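Local coordinates for protein phosphopantetheine adenylyltransferase (Archaeoglobus fulgidus, PDB 3DO8) that probably transfers an adenylyl group from ATP to 4'-phosphopantetheine, reversibly, giving dephospho-CoA and pyrophosphate in coenzyme A biosynthesis, at residues 2-7 / 88-93; 8-13 / 45-50; 27-32 / 66-71; 34-39 / 52-57. One frame throughout, in Å; residues are numbered along the deposited sequence.

Contact 1 (2-7 / 88-93)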
loop_
_atom_site.group_PDB
_atom_site.type_symbol
_atom_site.label_atom_id
_atom_site.label_comp_id
_atom_site.label_asym_id
_atom_site.label_seq_id
_atom_site.Cartn_x
_atom_site.Cartn_y
_atom_site.Cartn_z
ATOM N N LYS A 2 -6.563 -11.993 -5.625
ATOM C CA LYS A 2 -6.176 -10.665 -5.914
ATOM C C LYS A 2 -5.037 -10.292 -4.928
ATOM O O LYS A 2 -3.995 -9.815 -5.379
ATOM C CB LYS A 2 -7.337 -9.636 -5.901
ATOM C CG LYS A 2 -7.007 -8.388 -6.674
ATOM C CD LYS A 2 -8.225 -7.511 -6.891
ATOM C CE LYS A 2 -7.859 -6.181 -7.497
ATOM N NZ LYS A 2 -7.983 -6.210 -8.965
ATOM N N VAL A 3 -5.227 -10.504 -3.609
ATOM C CA VAL A 3 -4.292 -9.917 -2.617
ATOM C C VAL A 3 -3.875 -10.938 -1.544
ATOM O O VAL A 3 -4.739 -11.601 -0.949
ATOM C CB VAL A 3 -4.912 -8.703 -1.891
ATOM C CG1 VAL A 3 -3.889 -8.096 -0.925
ATOM C CG2 VAL A 3 -5.438 -7.674 -2.876
ATOM N N ALA A 4 -2.562 -11.047 -1.309
ATOM C CA ALA A 4 -1.942 -11.819 -0.233
ATOM C C ALA A 4 -1.522 -10.938 0.936
ATOM O O ALA A 4 -1.003 -9.869 0.725
ATOM C CB ALA A 4 -0.734 -12.519 -0.736
ATOM N N LEU A 5 -1.803 -11.409 2.143
ATOM C CA LEU A 5 -1.404 -10.793 3.387
ATOM C C LEU A 5 -1.131 -11.936 4.349
ATOM O O LEU A 5 -1.873 -12.875 4.386
ATOM C CB LEU A 5 -2.570 -9.955 3.971
ATOM C CG LEU A 5 -2.453 -9.429 5.383
ATOM C CD1 LEU A 5 -1.252 -8.496 5.528
ATOM C CD2 LEU A 5 -3.713 -8.740 5.747
ATOM N N GLY A 6 -0.094 -11.825 5.155
ATOM C CA GLY A 6 0.222 -12.851 6.134
ATOM C C GLY A 6 0.715 -12.293 7.442
ATOM O O GLY A 6 1.140 -11.147 7.509
ATOM N N GLY A 7 0.630 -13.108 8.485
ATOM C CA GLY A 7 1.106 -12.697 9.788
ATOM C C GLY A 7 0.854 -13.732 10.861
ATOM O O GLY A 7 0.257 -14.771 10.619
ATOM N N GLU A 88 -2.087 -10.614 -7.360
ATOM C CA GLU A 88 -1.788 -9.317 -7.955
ATOM C C GLU A 88 -0.943 -8.421 -7.021
ATOM O O GLU A 88 -0.002 -7.770 -7.469
ATOM C CB GLU A 88 -3.077 -8.598 -8.336
ATOM C CG GLU A 88 -2.854 -7.318 -9.085
ATOM C CD GLU A 88 -4.139 -6.782 -9.751
ATOM O OE1 GLU A 88 -5.164 -7.516 -9.792
ATOM O OE2 GLU A 88 -4.129 -5.627 -10.226
ATOM N N TYR A 89 -1.305 -8.391 -5.739
ATOM C CA TYR A 89 -0.651 -7.556 -4.734
ATOM C C TYR A 89 -0.295 -8.444 -3.532
ATOM O O TYR A 89 -1.054 -9.351 -3.176
ATOM C CB TYR A 89 -1.610 -6.452 -4.241
ATOM C CG TYR A 89 -1.900 -5.381 -5.275
ATOM C CD1 TYR A 89 -0.896 -4.544 -5.726
ATOM C CD2 TYR A 89 -3.182 -5.214 -5.798
ATOM C CE1 TYR A 89 -1.145 -3.557 -6.641
ATOM C CE2 TYR A 89 -3.439 -4.235 -6.750
ATOM C CZ TYR A 89 -2.404 -3.403 -7.160
ATOM O OH TYR A 89 -2.583 -2.384 -8.095
ATOM N N LEU A 90 0.821 -8.105 -2.899
ATOM C CA LEU A 90 1.252 -8.695 -1.648
ATOM C C LEU A 90 1.476 -7.536 -0.691
ATOM O O LEU A 90 2.350 -6.681 -0.928
ATOM C CB LEU A 90 2.557 -9.466 -1.849
ATOM C CG LEU A 90 3.294 -10.059 -0.619
ATOM C CD1 LEU A 90 2.413 -10.881 0.333
ATOM C CD2 LEU A 90 4.564 -10.851 -1.090
ATOM N N VAL A 91 0.647 -7.476 0.340
ATOM C CA VAL A 91 0.631 -6.384 1.296
ATOM C C VAL A 91 1.470 -6.808 2.499
ATOM O O VAL A 91 1.199 -7.850 3.104
ATOM C CB VAL A 91 -0.802 -6.013 1.760
ATOM C CG1 VAL A 91 -0.718 -4.970 2.919
ATOM C CG2 VAL A 91 -1.589 -5.479 0.572
ATOM N N VAL A 92 2.478 -5.990 2.812
ATOM C CA VAL A 92 3.468 -6.300 3.835
ATOM C C VAL A 92 3.787 -5.084 4.698
ATOM O O VAL A 92 3.442 -3.985 4.369
ATOM C CB VAL A 92 4.783 -6.856 3.202
ATOM C CG1 VAL A 92 4.479 -8.179 2.539
ATOM C CG2 VAL A 92 5.398 -5.881 2.247
ATOM N N SER A 93 4.415 -5.341 5.834
ATOM C CA SER A 93 4.872 -4.311 6.746
ATOM C C SER A 93 6.381 -4.224 6.632
ATOM O O SER A 93 6.996 -5.000 5.906
ATOM C CB SER A 93 4.502 -4.696 8.163
ATOM O OG SER A 93 5.323 -5.736 8.620
HETATM O O HOH W 1 1.960 -9.946 4.588
#
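Lys2 and Glu88 pair just ahead of two parallel strands, their side chains running side by side in the same direction. Lys2 NZ reaches Glu88 OE1 at 3.2 Å in a salt bridge, from above the carboxylate plane; Glu88 OE2 bridges to Lys18 of the second subunit. Lys2 O takes two backbone donors, Glu88 N at 2.9 Å and the straighter Tyr89 N at 3.1 Å. At Val3, CG1 stands anti to the backbone N (chi1 -178°) and packs on Val91 CG2 at 3.8 Å, while CG2 lies at the edge of the Tyr89 ring. Strands 3-7 and 89-92 are the central and adjoining strands of the 3-2-1-4-5 parallel sheet of a Rossmann-like nucleotidyltransferase fold, and helix 14-27 covers the face that carries Val3, Leu5 and Val91. Ala4 continues the ladder: its N donates to Tyr89 O and its O accepts from Val91 N, both at 2.9 Å. Ala4 CB, on the other face, meets Leu90 CD1 at 3.7 Å, beneath helix 97-110. Leu5 CD1 comes to 3.5 Å from Val91 O. By Gly6 the strands have spread, and a water accepts from Gly6 N and donates to Val91 O at 2.7 Å.

Contact 2 (8-13 / 45-50)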
loop_
_atom_site.group_PDB
_atom_site.type_symbol
_atom_site.label_atom_id
_atom_site.label_comp_id
_atom_site.label_asym_id
_atom_site.label_seq_id
_atom_site.Cartn_x
_atom_site.Cartn_y
_atom_site.Cartn_z
ATOM N N THR A 8 1.359 -13.421 12.050
ATOM C CA THR A 8 1.088 -14.188 13.253
ATOM C C THR A 8 -0.109 -13.576 13.998
ATOM O O THR A 8 -0.914 -14.295 14.524
ATOM C CB THR A 8 2.337 -14.232 14.157
ATOM O OG1 THR A 8 3.353 -14.975 13.502
ATOM C CG2 THR A 8 2.018 -14.872 15.480
ATOM N N PHE A 9 -0.208 -12.250 14.014
ATOM C CA PHE A 9 -1.372 -11.523 14.565
ATOM C C PHE A 9 -1.526 -11.763 16.049
ATOM O O PHE A 9 -2.660 -11.937 16.549
ATOM C CB PHE A 9 -2.679 -11.863 13.816
ATOM C CG PHE A 9 -2.626 -11.570 12.337
ATOM C CD1 PHE A 9 -2.738 -10.267 11.859
ATOM C CD2 PHE A 9 -2.447 -12.594 11.414
ATOM C CE1 PHE A 9 -2.689 -9.997 10.474
ATOM C CE2 PHE A 9 -2.356 -12.337 10.073
ATOM C CZ PHE A 9 -2.486 -11.047 9.581
ATOM N N GLU A 10 -0.415 -11.722 16.781
ATOM C CA GLU A 10 -0.471 -11.853 18.239
ATOM C C GLU A 10 0.332 -10.763 18.909
ATOM O O GLU A 10 1.559 -10.761 18.787
ATOM C CB GLU A 10 0.023 -13.219 18.721
ATOM C CG GLU A 10 -0.039 -13.362 20.255
ATOM C CD GLU A 10 0.488 -14.659 20.766
ATOM O OE1 GLU A 10 0.377 -15.680 20.055
ATOM O OE2 GLU A 10 1.049 -14.667 21.902
ATOM N N PRO A 11 -0.341 -9.827 19.590
ATOM C CA PRO A 11 -1.779 -9.625 19.536
ATOM C C PRO A 11 -2.113 -8.939 18.204
ATOM O O PRO A 11 -1.214 -8.606 17.420
ATOM C CB PRO A 11 -2.046 -8.667 20.683
ATOM C CG PRO A 11 -0.857 -7.885 20.753
ATOM C CD PRO A 11 0.303 -8.770 20.373
ATOM N N LEU A 12 -3.402 -8.781 17.951
ATOM C CA LEU A 12 -3.880 -8.097 16.762
ATOM C C LEU A 12 -3.877 -6.600 17.042
ATOM O O LEU A 12 -4.770 -6.093 17.749
ATOM C CB LEU A 12 -5.275 -8.596 16.410
ATOM C CG LEU A 12 -5.884 -8.106 15.087
ATOM C CD1 LEU A 12 -6.040 -6.596 14.961
ATOM C CD2 LEU A 12 -5.107 -8.560 13.951
ATOM N N HIS A 13 -2.865 -5.894 16.536
ATOM C CA HIS A 13 -2.617 -4.495 16.912
ATOM C C HIS A 13 -2.913 -3.539 15.781
ATOM O O HIS A 13 -3.345 -3.960 14.689
ATOM C CB HIS A 13 -1.192 -4.315 17.449
ATOM C CG HIS A 13 -0.101 -4.716 16.506
ATOM N ND1 HIS A 13 0.032 -4.203 15.228
ATOM C CD2 HIS A 13 0.924 -5.592 16.665
ATOM C CE1 HIS A 13 1.105 -4.727 14.662
ATOM N NE2 HIS A 13 1.662 -5.576 15.511
ATOM N N ILE A 45 8.183 -15.015 17.842
ATOM C CA ILE A 45 7.827 -14.479 19.167
ATOM C C ILE A 45 7.586 -15.596 20.188
ATOM O O ILE A 45 7.532 -16.774 19.837
ATOM C CB ILE A 45 6.544 -13.614 19.104
ATOM C CG1 ILE A 45 5.385 -14.399 18.465
ATOM C CG2 ILE A 45 6.815 -12.329 18.344
ATOM C CD1 ILE A 45 4.014 -14.022 18.989
ATOM N N ARG A 46 7.443 -15.222 21.456
ATOM C CA ARG A 46 6.963 -16.160 22.466
ATOM C C ARG A 46 5.440 -16.122 22.380
ATOM O O ARG A 46 4.786 -15.390 23.116
ATOM C CB ARG A 46 7.441 -15.788 23.872
ATOM C CG ARG A 46 6.995 -16.782 24.978
ATOM C CD ARG A 46 7.119 -16.183 26.374
ATOM N NE ARG A 46 6.401 -16.972 27.389
ATOM C CZ ARG A 46 5.334 -16.565 28.082
ATOM N NH1 ARG A 46 4.815 -15.353 27.905
ATOM N NH2 ARG A 46 4.789 -17.380 28.987
ATOM N N SER A 47 4.906 -16.930 21.474
ATOM C CA SER A 47 3.474 -16.960 21.177
ATOM C C SER A 47 2.733 -17.784 22.207
ATOM O O SER A 47 3.089 -18.938 22.467
ATOM C CB SER A 47 3.231 -17.565 19.791
ATOM O OG SER A 47 1.844 -17.729 19.519
ATOM N N VAL A 48 1.689 -17.196 22.769
ATOM C CA VAL A 48 0.848 -17.889 23.733
ATOM C C VAL A 48 -0.567 -18.192 23.239
ATOM O O VAL A 48 -1.324 -18.844 23.968
ATOM C CB VAL A 48 0.790 -17.121 25.058
ATOM C CG1 VAL A 48 2.235 -17.025 25.647
ATOM C CG2 VAL A 48 0.149 -15.747 24.887
ATOM N N LEU A 49 -0.915 -17.784 22.008
ATOM C CA LEU A 49 -2.236 -18.072 21.447
ATOM C C LEU A 49 -2.131 -19.130 20.360
ATOM O O LEU A 49 -1.327 -18.949 19.417
ATOM C CB LEU A 49 -2.865 -16.816 20.824
ATOM C CG LEU A 49 -3.033 -15.586 21.721
ATOM C CD1 LEU A 49 -3.689 -14.454 20.912
ATOM C CD2 LEU A 49 -3.804 -15.923 23.015
ATOM N N PRO A 50 -2.922 -20.211 20.468
ATOM C CA PRO A 50 -2.968 -21.206 19.391
ATOM C C PRO A 50 -3.409 -20.602 18.061
ATOM O O PRO A 50 -4.123 -19.593 18.040
ATOM C CB PRO A 50 -4.021 -22.190 19.864
ATOM C CG PRO A 50 -3.975 -22.094 21.365
ATOM C CD PRO A 50 -3.794 -20.616 21.594
#
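Glu10 reaches across to the loop 45-50 and plants its carboxylate among Ser47, Val48 and Leu49. CG stands anti to the backbone N (chi1 -180°), and the chain continues extended, which carries the carboxylate well away from its own backbone. There both oxygens are used. Glu10 OE2 accepts from Val48 N at 2.7 Å through its syn lone pair, in a nearly straight bond of 173° at the hydrogen. Glu10 OE1 takes two donors from opposite faces of the carboxylate plane: Ser47 OG at 2.6 Å, on the syn side and somewhat out of plane, and Leu49 N at 3.1 Å, well above the plane. Three bonds thus grip one carboxylate and should fix its rotation.

The contact joins two connections. Residues 8-13 lead from strand 3-7 into helix 14-27, and in this superfamily that loop carries the nucleotide-binding HxGH motif, whose histidines here are His13 and His16; they probably serve the same role in this protein. The other loop, residues 45 to 50, links helices 38-44 and 51-66.

Ile45 and Leu49 pack against the aliphatic part of Glu10. Ile45 CD1 lies 4.1 Å from Glu10 CB and also borders the carboxylate carbon. The same methyl meets Thr8 CG2 tip to tip at 4.1 Å. Leu49 crosses the glutamate obliquely, with its CD1 at 3.9 Å from Glu10 CG. Val48 CG2 comes within 3.3 Å of Glu10 OE2.

Contact 3 (27-32 / 66-71)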
loop_
_atom_site.group_PDB
_atom_site.type_symbol
_atom_site.label_atom_id
_atom_site.label_comp_id
_atom_site.label_asym_id
_atom_site.label_seq_id
_atom_site.Cartn_x
_atom_site.Cartn_y
_atom_site.Cartn_z
ATOM N N GLY A 27 -8.359 -5.581 -2.497
ATOM C CA GLY A 27 -8.838 -6.886 -2.966
ATOM C C GLY A 27 -10.286 -7.228 -2.708
ATOM O O GLY A 27 -10.808 -8.184 -3.288
ATOM N N GLY A 28 -10.934 -6.482 -1.819
ATOM C CA GLY A 28 -12.295 -6.806 -1.402
ATOM C C GLY A 28 -12.313 -8.171 -0.753
ATOM O O GLY A 28 -11.485 -8.475 0.069
ATOM N N ARG A 29 -13.249 -9.026 -1.174
ATOM C CA ARG A 29 -13.336 -10.400 -0.699
ATOM C C ARG A 29 -12.293 -11.329 -1.344
ATOM O O ARG A 29 -12.168 -12.499 -0.937
ATOM C CB ARG A 29 -14.690 -10.962 -1.032
ATOM C CG ARG A 29 -15.900 -10.090 -0.642
ATOM C CD ARG A 29 -16.316 -10.272 0.745
ATOM N NE ARG A 29 -16.575 -11.683 1.074
ATOM C CZ ARG A 29 -17.765 -12.277 1.166
ATOM N NH1 ARG A 29 -17.804 -13.564 1.501
ATOM N NH2 ARG A 29 -18.901 -11.610 0.963
ATOM N N ASP A 30 -11.540 -10.817 -2.321
ATOM C CA ASP A 30 -10.597 -11.621 -3.107
ATOM C C ASP A 30 -9.239 -11.491 -2.451
ATOM O O ASP A 30 -8.245 -11.172 -3.094
ATOM C CB ASP A 30 -10.557 -11.087 -4.553
ATOM C CG ASP A 30 -10.018 -12.096 -5.581
ATOM O OD1 ASP A 30 -9.565 -13.195 -5.200
ATOM O OD2 ASP A 30 -10.050 -11.749 -6.806
ATOM N N ILE A 31 -9.213 -11.700 -1.160
ATOM C CA ILE A 31 -7.981 -11.660 -0.370
ATOM C C ILE A 31 -7.858 -13.003 0.323
ATOM O O ILE A 31 -8.855 -13.682 0.588
ATOM C CB ILE A 31 -7.980 -10.550 0.678
ATOM C CG1 ILE A 31 -9.035 -10.769 1.780
ATOM C CG2 ILE A 31 -8.223 -9.185 0.015
ATOM C CD1 ILE A 31 -8.865 -9.773 2.899
ATOM N N THR A 32 -6.618 -13.353 0.600
ATOM C CA THR A 32 -6.284 -14.490 1.431
ATOM C C THR A 32 -5.403 -13.994 2.523
ATOM O O THR A 32 -4.373 -13.349 2.240
ATOM C CB THR A 32 -5.569 -15.584 0.627
ATOM O OG1 THR A 32 -6.404 -15.969 -0.472
ATOM C CG2 THR A 32 -5.316 -16.774 1.451
ATOM N N TYR A 66 -15.656 -4.973 8.490
ATOM C CA TYR A 66 -15.829 -5.058 7.035
ATOM C C TYR A 66 -16.998 -5.886 6.556
ATOM O O TYR A 66 -17.306 -5.865 5.358
ATOM C CB TYR A 66 -14.559 -5.569 6.341
ATOM C CG TYR A 66 -13.382 -4.663 6.617
ATOM C CD1 TYR A 66 -13.129 -3.547 5.815
ATOM C CD2 TYR A 66 -12.522 -4.877 7.706
ATOM C CE1 TYR A 66 -12.042 -2.688 6.080
ATOM C CE2 TYR A 66 -11.465 -4.018 7.962
ATOM C CZ TYR A 66 -11.248 -2.906 7.179
ATOM O OH TYR A 66 -10.145 -2.084 7.465
ATOM N N GLY A 67 -17.643 -6.602 7.468
ATOM C CA GLY A 67 -18.894 -7.291 7.154
ATOM C C GLY A 67 -18.755 -8.558 6.340
ATOM O O GLY A 67 -19.751 -9.028 5.762
ATOM N N PHE A 68 -17.556 -9.167 6.320
ATOM C CA PHE A 68 -17.421 -10.531 5.793
ATOM C C PHE A 68 -16.406 -11.350 6.575
ATOM O O PHE A 68 -15.580 -10.799 7.306
ATOM C CB PHE A 68 -17.084 -10.509 4.307
ATOM C CG PHE A 68 -15.714 -10.035 3.996
ATOM C CD1 PHE A 68 -14.705 -10.943 3.716
ATOM C CD2 PHE A 68 -15.410 -8.682 3.919
ATOM C CE1 PHE A 68 -13.418 -10.506 3.390
ATOM C CE2 PHE A 68 -14.107 -8.261 3.603
ATOM C CZ PHE A 68 -13.141 -9.194 3.302
ATOM N N GLU A 69 -16.530 -12.663 6.450
ATOM C CA GLU A 69 -15.537 -13.579 6.980
ATOM C C GLU A 69 -14.448 -13.843 5.926
ATOM O O GLU A 69 -14.726 -14.456 4.870
ATOM C CB GLU A 69 -16.186 -14.921 7.303
ATOM C CG GLU A 69 -15.224 -15.875 8.028
ATOM C CD GLU A 69 -15.779 -17.296 8.132
ATOM O OE1 GLU A 69 -16.991 -17.417 8.397
ATOM O OE2 GLU A 69 -15.014 -18.271 7.938
ATOM N N PRO A 70 -13.194 -13.432 6.197
ATOM C CA PRO A 70 -12.120 -13.601 5.219
ATOM C C PRO A 70 -11.656 -15.049 5.126
ATOM O O PRO A 70 -11.746 -15.781 6.105
ATOM C CB PRO A 70 -10.975 -12.747 5.798
ATOM C CG PRO A 70 -11.202 -12.804 7.256
ATOM C CD PRO A 70 -12.707 -12.858 7.464
ATOM N N GLU A 71 -11.133 -15.419 3.961
ATOM C CA GLU A 71 -10.446 -16.690 3.799
ATOM C C GLU A 71 -9.145 -16.645 4.614
ATOM O O GLU A 71 -8.282 -15.785 4.357
ATOM C CB GLU A 71 -10.099 -16.977 2.316
ATOM C CG GLU A 71 -9.306 -18.302 2.121
ATOM C CD GLU A 71 -8.788 -18.582 0.711
ATOM O OE1 GLU A 71 -8.554 -17.633 -0.093
ATOM O OE2 GLU A 71 -8.577 -19.803 0.433
HETATM O O HOH W 2 -11.335 -13.335 1.918
HETATM O O HOH W 3 -14.421 -13.919 1.576
#
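Arg29 folded over the ring of Phe68 makes the main side-chain contact here, a CH-pi packing between two helix-to-strand loops at one end of the sheet. Segment 27-32 runs from the end of helix 14-27 into strand 31-36; segment 66-71 leaves helix 51-66 and leads to strand 71-75. The bend of the arginine chain at chi2 (-84°) sets CD over one face of the ring, 3.5 Å from the Phe68 centroid. Arg29 CD is displaced from the centre toward Phe68 CG, 3.3 Å away. A second bend, at chi3, turns NE along the ring toward Phe68 CD1 and CB. The guanidinium extends past the CG end of the ring and has Phe68 CB over one of its faces, its plane 22° from the ring's. Arg29 and Phe68 run past each other in opposite directions. At the ring edge Ile31 CD1 approaches Phe68 CZ at 4.3 Å, and Ile24 of helix 14-27 also packs on the phenyl group.

On the strand side, Thr32 OG1 donates to Glu71 OE1 at 2.7 Å, arriving from above the carboxylate plane. One water joins the backbones there: it accepts from Glu71 N at 2.9 Å and donates to Ile31 O at 2.8 Å and to Arg29 O. Another sits beside the guanidinium, in its plane, accepting from Arg29 NE at 3.1 Å and reaching Glu69 O weakly. A type II' turn from Gly27 to Asp30, with Gly28 at positive phi, reverses the chain ahead of strand 31-36. These are two helix-to-strand connections of beta-alpha-beta crossovers, each delivering a parallel strand to the same sheet.

Contact 4 (34-39 / 52-57)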
loop_
_atom_site.group_PDB
_atom_site.type_symbol
_atom_site.label_atom_id
_atom_site.label_comp_id
_atom_site.label_asym_id
_atom_site.label_seq_id
_atom_site.Cartn_x
_atom_site.Cartn_y
_atom_site.Cartn_z
ATOM N N GLY A 34 -3.046 -15.209 5.415
ATOM C CA GLY A 34 -2.290 -16.297 5.984
ATOM C C GLY A 34 -2.057 -16.012 7.448
ATOM O O GLY A 34 -1.671 -14.884 7.816
ATOM N N VAL A 35 -2.283 -17.029 8.279
ATOM C CA VAL A 35 -1.969 -16.943 9.699
ATOM C C VAL A 35 -0.947 -18.051 10.009
ATOM O O VAL A 35 -1.154 -19.227 9.661
ATOM C CB VAL A 35 -3.262 -17.067 10.525
ATOM C CG1 VAL A 35 -2.929 -17.169 12.028
ATOM C CG2 VAL A 35 -4.200 -15.880 10.188
ATOM N N THR A 36 0.152 -17.681 10.662
ATOM C CA THR A 36 1.239 -18.625 10.903
ATOM C C THR A 36 0.785 -19.791 11.785
ATOM O O THR A 36 0.037 -19.616 12.753
ATOM C CB THR A 36 2.434 -17.928 11.573
ATOM O OG1 THR A 36 1.978 -17.226 12.725
ATOM C CG2 THR A 36 3.125 -16.950 10.623
ATOM N N SER A 37 1.265 -20.985 11.468
ATOM C CA SER A 37 1.107 -22.129 12.362
ATOM C C SER A 37 1.771 -21.846 13.725
ATOM O O SER A 37 2.629 -20.953 13.846
ATOM C CB SER A 37 1.766 -23.350 11.705
ATOM O OG SER A 37 3.164 -23.176 11.757
ATOM N N ASP A 38 1.410 -22.621 14.744
ATOM C CA ASP A 38 2.056 -22.487 16.062
ATOM C C ASP A 38 3.581 -22.629 15.961
ATOM O O ASP A 38 4.330 -21.868 16.568
ATOM C CB ASP A 38 1.511 -23.539 17.026
ATOM C CG ASP A 38 0.073 -23.296 17.408
ATOM O OD1 ASP A 38 -0.442 -22.211 17.095
ATOM O OD2 ASP A 38 -0.549 -24.201 18.000
ATOM N N ARG A 39 4.032 -23.583 15.161
ATOM C CA ARG A 39 5.475 -23.829 15.007
ATOM C C ARG A 39 6.194 -22.571 14.565
ATOM O O ARG A 39 7.177 -22.132 15.160
ATOM C CB ARG A 39 5.721 -24.903 13.966
ATOM C CG ARG A 39 5.795 -26.295 14.503
ATOM C CD ARG A 39 6.662 -27.179 13.585
ATOM N NE ARG A 39 6.138 -28.546 13.495
ATOM C CZ ARG A 39 6.048 -29.407 14.514
ATOM N NH1 ARG A 39 6.434 -29.070 15.752
ATOM N NH2 ARG A 39 5.548 -30.624 14.296
ATOM N N ALA A 52 -5.725 -21.573 16.058
ATOM C CA ALA A 52 -7.172 -21.453 15.968
ATOM C C ALA A 52 -7.687 -20.155 16.599
ATOM O O ALA A 52 -8.616 -19.530 16.079
ATOM C CB ALA A 52 -7.870 -22.697 16.591
ATOM N N ILE A 53 -7.072 -19.744 17.712
ATOM C CA ILE A 53 -7.513 -18.537 18.416
ATOM C C ILE A 53 -7.094 -17.288 17.627
ATOM O O ILE A 53 -7.885 -16.363 17.448
ATOM C CB ILE A 53 -6.936 -18.495 19.849
ATOM C CG1 ILE A 53 -7.524 -19.632 20.686
ATOM C CG2 ILE A 53 -7.150 -17.133 20.503
ATOM C CD1 ILE A 53 -8.997 -19.579 20.907
ATOM N N ARG A 54 -5.856 -17.270 17.137
ATOM C CA ARG A 54 -5.366 -16.153 16.314
ATOM C C ARG A 54 -6.193 -15.993 15.022
ATOM O O ARG A 54 -6.596 -14.886 14.660
ATOM C CB ARG A 54 -3.865 -16.302 16.032
ATOM C CG ARG A 54 -3.043 -16.189 17.313
ATOM C CD ARG A 54 -1.548 -16.335 17.094
ATOM N NE ARG A 54 -1.138 -17.700 16.822
ATOM C CZ ARG A 54 -0.701 -18.164 15.661
ATOM N NH1 ARG A 54 -0.632 -17.396 14.582
ATOM N NH2 ARG A 54 -0.339 -19.443 15.600
ATOM N N ALA A 55 -6.452 -17.098 14.345
ATOM C CA ALA A 55 -7.298 -17.083 13.142
ATOM C C ALA A 55 -8.693 -16.546 13.459
ATOM O O ALA A 55 -9.207 -15.708 12.727
ATOM C CB ALA A 55 -7.373 -18.481 12.496
ATOM N N GLU A 56 -9.301 -17.003 14.555
ATOM C CA GLU A 56 -10.639 -16.506 14.927
ATOM C C GLU A 56 -10.625 -15.035 15.299
ATOM O O GLU A 56 -11.547 -14.287 14.970
ATOM C CB GLU A 56 -11.256 -17.352 16.057
ATOM C CG GLU A 56 -11.764 -18.710 15.618
ATOM C CD GLU A 56 -12.826 -18.630 14.497
ATOM O OE1 GLU A 56 -13.762 -17.778 14.577
ATOM O OE2 GLU A 56 -12.713 -19.419 13.537
ATOM N N ASN A 57 -9.555 -14.597 15.956
ATOM C CA ASN A 57 -9.421 -13.177 16.272
ATOM C C ASN A 57 -9.419 -12.324 15.016
ATOM O O ASN A 57 -10.074 -11.278 14.952
ATOM C CB ASN A 57 -8.185 -12.900 17.117
ATOM C CG ASN A 57 -8.316 -13.448 18.543
ATOM O OD1 ASN A 57 -9.434 -13.772 19.004
ATOM N ND2 ASN A 57 -7.166 -13.573 19.254
#
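Strand 34-36 and helix 52-57 run nearly antiparallel, at 148° between their directions, with axes 8.7 Å apart at closest. This is a helix lying on the parallel sheet within a crossover connection: strand 31-36 is followed by helix 38-44 and then by helix 51-66, which returns across the sheet before parallel strand 71-75. The helix meets the strand through Arg54 and Ala55. Val35 points at it, and Val35 CG1 comes closest to Arg54 NH1, at 3.4 Å and oblique to the guanidinium; Ala55 N lies farther from that methyl, at 4.2 Å. Ile72 of the neighbouring strand packs on both Val35 and Ala55.

Arg54 reaches past the end of the strand. The bend at chi3 (-74°) turns NE toward the strand end, and beyond it the guanidinium presents its NH1 and NH2 end to the carbonyl of Thr36. Both nitrogens donate to that one oxygen, Arg54 NH1 to Thr36 O at 3.0 Å and Arg54 NH2 to Thr36 O at 2.9 Å, with the acceptor close to the guanidinium plane. NH1 also makes a weak bond to Thr36 OG1, whose stronger partner is Thr8 OG1. From loops nearby, Leu49 O accepts from NE and Thr8 O from NH1, so all three guanidinium nitrogens of this buried arginine are engaged. Asp38, in the first turn of helix 38-44, adds a salt bridge. Asp38 OD1, which also accepts from Phe51 N, receives Arg54 NH2 at 3.1 Å almost in line with its own C-O bond, while the carboxylate plane is turned 54° from the guanidinium.

Contacts 2, 3 and 4 all fall inside the chain loop closed by contact 1, whose strand 3-7 bonds to strand 31-36: Val3 O meets Thr32 N of contact 3 at 3.0 Å, and Leu5 O meets Gly34 N of contact 4 at 2.8 Å. Contacts 3 and 4 use opposite ends of strand 31-36, with centres 16 Å apart. Contacts 2 and 4 lie closest, about 8 Å between centres, and share a polar network in which Thr8 OG1 meets Thr36 OG1 at 2.7 Å. The loop after strand 3-7, in contact 2, leads to His13 and His16, the two histidines of the HxGH motif that binds nucleotide in this superfamily; the centre of contact 3 lies about 21 Å from that of contact 2.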